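Local atomic coordinates of ribonuclease H (PDB entry 4IBN), a protein that probably cleaves the RNA strand of RNA-DNA hybrids endonucleolytically, leaving 5'-phosphomonoester ends, with magnesium as cofactor. Residues 52-64 with 169-181. Numbering follows the deposited sequence.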
loop_
_atom_site.group_PDB
_atom_site.type_symbol
_atom_site.label_atom_id
_atom_site.label_comp_id
_atom_site.label_asym_id
_atom_site.label_seq_id
_atom_site.Cartn_x
_atom_site.Cartn_y
_atom_site.Cartn_z
ATOM N N ASP A 52 14.174 16.065 8.289
ATOM C CA ASP A 52 12.956 15.785 9.002
ATOM C C ASP A 52 11.915 15.154 8.076
ATOM O O ASP A 52 11.807 15.528 6.951
ATOM C CB ASP A 52 12.391 17.062 9.542
ATOM C CG ASP A 52 13.372 17.784 10.362
ATOM O OD1 ASP A 52 13.271 17.665 11.579
ATOM O OD2 ASP A 52 14.241 18.461 9.810
ATOM N N ILE A 53 11.167 14.206 8.578
ATOM C CA ILE A 53 10.231 13.472 7.780
ATOM C C ILE A 53 8.843 14.045 7.963
ATOM O O ILE A 53 8.408 14.232 9.043
ATOM C CB ILE A 53 10.230 11.984 8.169
ATOM C CG1 ILE A 53 11.615 11.387 8.095
ATOM C CG2 ILE A 53 9.373 11.190 7.250
ATOM C CD1 ILE A 53 12.257 11.516 6.765
ATOM N N VAL A 54 8.197 14.311 6.852
ATOM C CA VAL A 54 6.831 14.739 6.789
ATOM C C VAL A 54 5.985 13.495 6.463
ATOM O O VAL A 54 6.299 12.750 5.576
ATOM C CB VAL A 54 6.655 15.748 5.694
ATOM C CG1 VAL A 54 5.244 16.030 5.457
ATOM C CG2 VAL A 54 7.408 17.012 6.010
ATOM N N ARG A 55 4.954 13.280 7.272
ATOM C CA ARG A 55 4.169 12.097 7.199
ATOM C C ARG A 55 2.721 12.394 6.957
ATOM O O ARG A 55 2.185 13.284 7.509
ATOM C CB ARG A 55 4.369 11.262 8.459
ATOM C CG ARG A 55 5.774 10.688 8.599
ATOM C CD ARG A 55 5.983 9.853 9.787
ATOM N NE ARG A 55 7.256 9.164 9.783
ATOM C CZ ARG A 55 8.305 9.511 10.490
ATOM N NH1 ARG A 55 8.262 10.546 11.257
ATOM N NH2 ARG A 55 9.390 8.818 10.426
ATOM N N ARG A 56 2.126 11.600 6.091
ATOM C CA ARG A 56 0.703 11.624 5.844
ATOM C C ARG A 56 0.112 10.194 5.863
ATOM O O ARG A 56 0.767 9.267 5.545
ATOM C CB ARG A 56 0.392 12.270 4.510
ATOM C CG ARG A 56 0.906 13.640 4.338
ATOM C CD ARG A 56 0.048 14.609 4.997
ATOM N NE ARG A 56 0.475 15.956 4.708
ATOM C CZ ARG A 56 1.308 16.628 5.467
ATOM N NH1 ARG A 56 1.749 16.111 6.590
ATOM N NH2 ARG A 56 1.652 17.845 5.137
ATOM N N ASP A 57 -1.161 10.097 6.237
ATOM C CA ASP A 57 -1.869 8.829 6.320
ATOM C C ASP A 57 -3.026 8.756 5.339
ATOM O O ASP A 57 -3.622 9.727 5.068
ATOM C CB ASP A 57 -2.515 8.677 7.691
ATOM C CG ASP A 57 -1.522 8.622 8.856
ATOM O OD1 ASP A 57 -0.374 8.438 8.636
ATOM O OD2 ASP A 57 -1.957 8.741 10.005
ATOM N N VAL A 58 -3.370 7.551 4.894
ATOM C CA VAL A 58 -4.568 7.345 4.080
ATOM C C VAL A 58 -5.183 5.977 4.378
ATOM O O VAL A 58 -4.483 4.965 4.338
ATOM C CB VAL A 58 -4.256 7.444 2.576
ATOM C CG1 VAL A 58 -3.013 6.635 2.238
ATOM C CG2 VAL A 58 -5.447 6.973 1.755
ATOM N N TRP A 59 -6.481 5.935 4.679
ATOM C CA TRP A 59 -7.093 4.675 5.014
ATOM C C TRP A 59 -8.476 4.521 4.410
ATOM O O TRP A 59 -9.112 5.488 4.069
ATOM C CB TRP A 59 -7.120 4.444 6.537
ATOM C CG TRP A 59 -7.997 5.346 7.285
ATOM C CD1 TRP A 59 -9.297 5.160 7.575
ATOM C CD2 TRP A 59 -7.645 6.600 7.859
ATOM N NE1 TRP A 59 -9.782 6.197 8.292
ATOM C CE2 TRP A 59 -8.785 7.098 8.486
ATOM C CE3 TRP A 59 -6.471 7.331 7.931
ATOM C CZ2 TRP A 59 -8.795 8.303 9.117
ATOM C CZ3 TRP A 59 -6.486 8.511 8.570
ATOM C CH2 TRP A 59 -7.633 8.990 9.159
ATOM N N VAL A 60 -8.894 3.273 4.305
ATOM C CA VAL A 60 -10.237 2.950 3.882
ATOM C C VAL A 60 -10.711 1.679 4.543
ATOM O O VAL A 60 -9.937 0.969 5.065
ATOM C CB VAL A 60 -10.329 2.759 2.408
ATOM C CG1 VAL A 60 -10.030 4.049 1.712
ATOM C CG2 VAL A 60 -9.434 1.690 1.957
ATOM N N SER A 61 -12.012 1.451 4.511
ATOM C CA SER A 61 -12.557 0.260 5.121
ATOM C C SER A 61 -13.719 -0.309 4.334
ATOM O O SER A 61 -14.276 0.373 3.536
ATOM C CB SER A 61 -13.005 0.555 6.534
ATOM O OG SER A 61 -13.862 1.631 6.590
ATOM N N GLU A 62 -14.024 -1.586 4.589
ATOM C CA GLU A 62 -15.204 -2.283 4.092
ATOM C C GLU A 62 -15.818 -3.071 5.236
ATOM O O GLU A 62 -15.120 -3.548 6.065
ATOM C CB GLU A 62 -14.851 -3.217 2.951
ATOM C CG GLU A 62 -14.459 -2.475 1.708
ATOM C CD GLU A 62 -13.994 -3.317 0.555
ATOM O OE1 GLU A 62 -14.023 -4.528 0.629
ATOM O OE2 GLU A 62 -13.601 -2.720 -0.439
ATOM N N PRO A 63 -17.127 -3.155 5.284
ATOM C CA PRO A 63 -17.786 -3.890 6.359
ATOM C C PRO A 63 -17.784 -5.430 6.302
ATOM O O PRO A 63 -18.096 -6.063 7.279
ATOM C CB PRO A 63 -19.205 -3.349 6.320
ATOM C CG PRO A 63 -19.412 -2.956 4.973
ATOM C CD PRO A 63 -18.104 -2.459 4.453
ATOM N N ALA A 64 -17.550 -5.984 5.136
ATOM C CA ALA A 64 -17.453 -7.415 4.966
ATOM C C ALA A 64 -16.516 -7.570 3.804
ATOM O O ALA A 64 -16.819 -7.135 2.754
ATOM C CB ALA A 64 -18.781 -8.000 4.640
ATOM N N GLN A 169 -15.016 1.752 10.714
ATOM C CA GLN A 169 -15.597 1.873 9.416
ATOM C C GLN A 169 -15.524 3.297 8.893
ATOM O O GLN A 169 -16.502 3.823 8.439
ATOM C CB GLN A 169 -16.990 1.265 9.309
ATOM C CG GLN A 169 -17.012 -0.234 9.497
ATOM C CD GLN A 169 -16.323 -1.044 8.386
ATOM O OE1 GLN A 169 -15.394 -1.769 8.612
ATOM N NE2 GLN A 169 -16.803 -0.910 7.214
ATOM N N THR A 170 -14.317 3.854 8.916
ATOM C CA THR A 170 -14.037 5.184 8.421
ATOM C C THR A 170 -13.098 5.135 7.229
ATOM O O THR A 170 -12.541 4.139 6.938
ATOM C CB THR A 170 -13.373 6.064 9.445
ATOM O OG1 THR A 170 -12.160 5.485 9.867
ATOM C CG2 THR A 170 -14.245 6.159 10.634
ATOM N N GLN A 171 -12.982 6.271 6.564
ATOM C CA GLN A 171 -12.081 6.488 5.467
ATOM C C GLN A 171 -11.481 7.862 5.624
ATOM O O GLN A 171 -12.074 8.713 6.178
ATOM C CB GLN A 171 -12.817 6.460 4.143
ATOM C CG GLN A 171 -13.668 5.260 3.916
ATOM C CD GLN A 171 -14.852 5.257 4.790
ATOM O OE1 GLN A 171 -15.476 6.271 4.950
ATOM N NE2 GLN A 171 -15.148 4.129 5.398
ATOM N N SER A 172 -10.271 8.057 5.147
ATOM C CA SER A 172 -9.663 9.374 5.199
ATOM C C SER A 172 -10.072 10.229 4.012
ATOM O O SER A 172 -10.127 11.402 4.074
ATOM C CB SER A 172 -8.145 9.246 5.321
ATOM O OG SER A 172 -7.659 8.642 4.201
ATOM N N GLY A 173 -10.311 9.591 2.907
ATOM C CA GLY A 173 -10.672 10.269 1.696
ATOM C C GLY A 173 -9.481 10.694 0.916
ATOM O O GLY A 173 -9.572 11.161 -0.195
ATOM N N GLY A 174 -8.337 10.509 1.523
ATOM C CA GLY A 174 -7.118 10.866 0.870
ATOM C C GLY A 174 -6.054 11.084 1.906
ATOM O O GLY A 174 -6.193 10.657 2.994
ATOM N N LEU A 175 -5.006 11.807 1.533
ATOM C CA LEU A 175 -3.909 12.086 2.429
ATOM C C LEU A 175 -4.293 13.076 3.489
ATOM O O LEU A 175 -4.717 14.133 3.174
ATOM C CB LEU A 175 -2.742 12.628 1.637
ATOM C CG LEU A 175 -2.214 11.554 0.739
ATOM C CD1 LEU A 175 -1.575 12.067 -0.490
ATOM C CD2 LEU A 175 -1.311 10.624 1.470
ATOM N N VAL A 176 -4.108 12.721 4.737
ATOM C CA VAL A 176 -4.352 13.599 5.834
ATOM C C VAL A 176 -3.153 13.637 6.777
ATOM O O VAL A 176 -2.304 12.803 6.704
ATOM C CB VAL A 176 -5.623 13.223 6.579
ATOM C CG1 VAL A 176 -6.710 13.170 5.672
ATOM C CG2 VAL A 176 -5.484 11.934 7.243
ATOM N N ASP A 177 -3.100 14.595 7.674
ATOM C CA ASP A 177 -1.940 14.732 8.490
ATOM C C ASP A 177 -1.778 13.443 9.298
ATOM O O ASP A 177 -2.721 12.865 9.653
ATOM C CB ASP A 177 -2.064 15.955 9.375
ATOM C CG ASP A 177 -0.822 16.236 10.171
ATOM O OD1 ASP A 177 0.265 15.908 9.740
ATOM O OD2 ASP A 177 -0.922 16.800 11.271
ATOM N N SER A 178 -0.558 12.999 9.516
ATOM C CA SER A 178 -0.318 11.723 10.136
ATOM C C SER A 178 -0.388 11.666 11.635
ATOM O O SER A 178 0.003 12.545 12.299
ATOM C CB SER A 178 1.005 11.126 9.689
ATOM O OG SER A 178 1.197 9.856 10.183
ATOM N N GLY A 179 -0.804 10.537 12.123
ATOM C CA GLY A 179 -0.782 10.273 13.535
ATOM C C GLY A 179 0.470 9.553 14.004
ATOM O O GLY A 179 0.570 9.182 15.119
ATOM N N TYR A 180 1.424 9.376 13.118
ATOM C CA TYR A 180 2.535 8.524 13.437
ATOM C C TYR A 180 3.287 8.990 14.672
ATOM O O TYR A 180 3.624 8.239 15.494
ATOM C CB TYR A 180 3.567 8.431 12.284
ATOM C CG TYR A 180 4.769 7.624 12.718
ATOM C CD1 TYR A 180 4.747 6.264 12.673
ATOM C CD2 TYR A 180 5.878 8.211 13.233
ATOM C CE1 TYR A 180 5.764 5.526 13.117
ATOM C CE2 TYR A 180 6.906 7.478 13.669
ATOM C CZ TYR A 180 6.847 6.136 13.612
ATOM O OH TYR A 180 7.824 5.385 14.071
ATOM N N GLU A 181 3.554 10.265 14.765
ATOM C CA GLU A 181 4.382 10.725 15.842
ATOM C C GLU A 181 3.743 10.534 17.203
ATOM O O GLU A 181 4.389 10.244 18.130
ATOM C CB GLU A 181 4.789 12.165 15.592
ATOM C CG GLU A 181 5.846 12.269 14.498
ATOM C CD GLU A 181 5.275 12.236 13.068
ATOM O OE1 GLU A 181 4.056 12.221 12.897
ATOM O OE2 GLU A 181 6.072 12.274 12.132
HETATM O O HOH W 1 -9.876 7.192 1.912
#
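D57 pairs with V176, and W59 packs against S172, where strand 53-62 meets the chain that follows helix 153-168. A short antiparallel bridge forms as D57 N donates to V176 O (3.0 Å) and V176 N returns a bond to D57 O. Within the contact the D57 carboxylate takes two donors from above its plane: S178 OG lies 2.6 Å from D57 OD1, and G179 N approaches D57 OD2 almost straight, at 168°; Y157 of helix 153-168 also bonds to D57 OD2. S178 OG, turned anti to its own nitrogen (chi1 -175°), accepts from Y180 N in an ST turn, which ties the buried D57 to the first turn of helix 180-184, G179 being the N-cap. S172 CB sits over the six-membered ring of W59, 3.5 Å from its centroid, while S172 OG takes the W59 backbone N-H; W59 NE1 bonds to T170 OG1 (2.9 Å). The R55 guanidinium is enclosed between Y180 CD2 and I53 CG2 on opposite faces, with E181 OE2 in its plane at NH1 and E43 at NE. The looser side holds a water bridging W59 O and G173 N, and R56, whose NH1 donates to R55 O but meets D177 OD1 (3.5 Å) through charge alone. The contact adds 176-177 as an edge strand to the RNase H sheet; strand 34-45 flanks 53-62 on its other side, and W59 packs on A165 of helix 153-168.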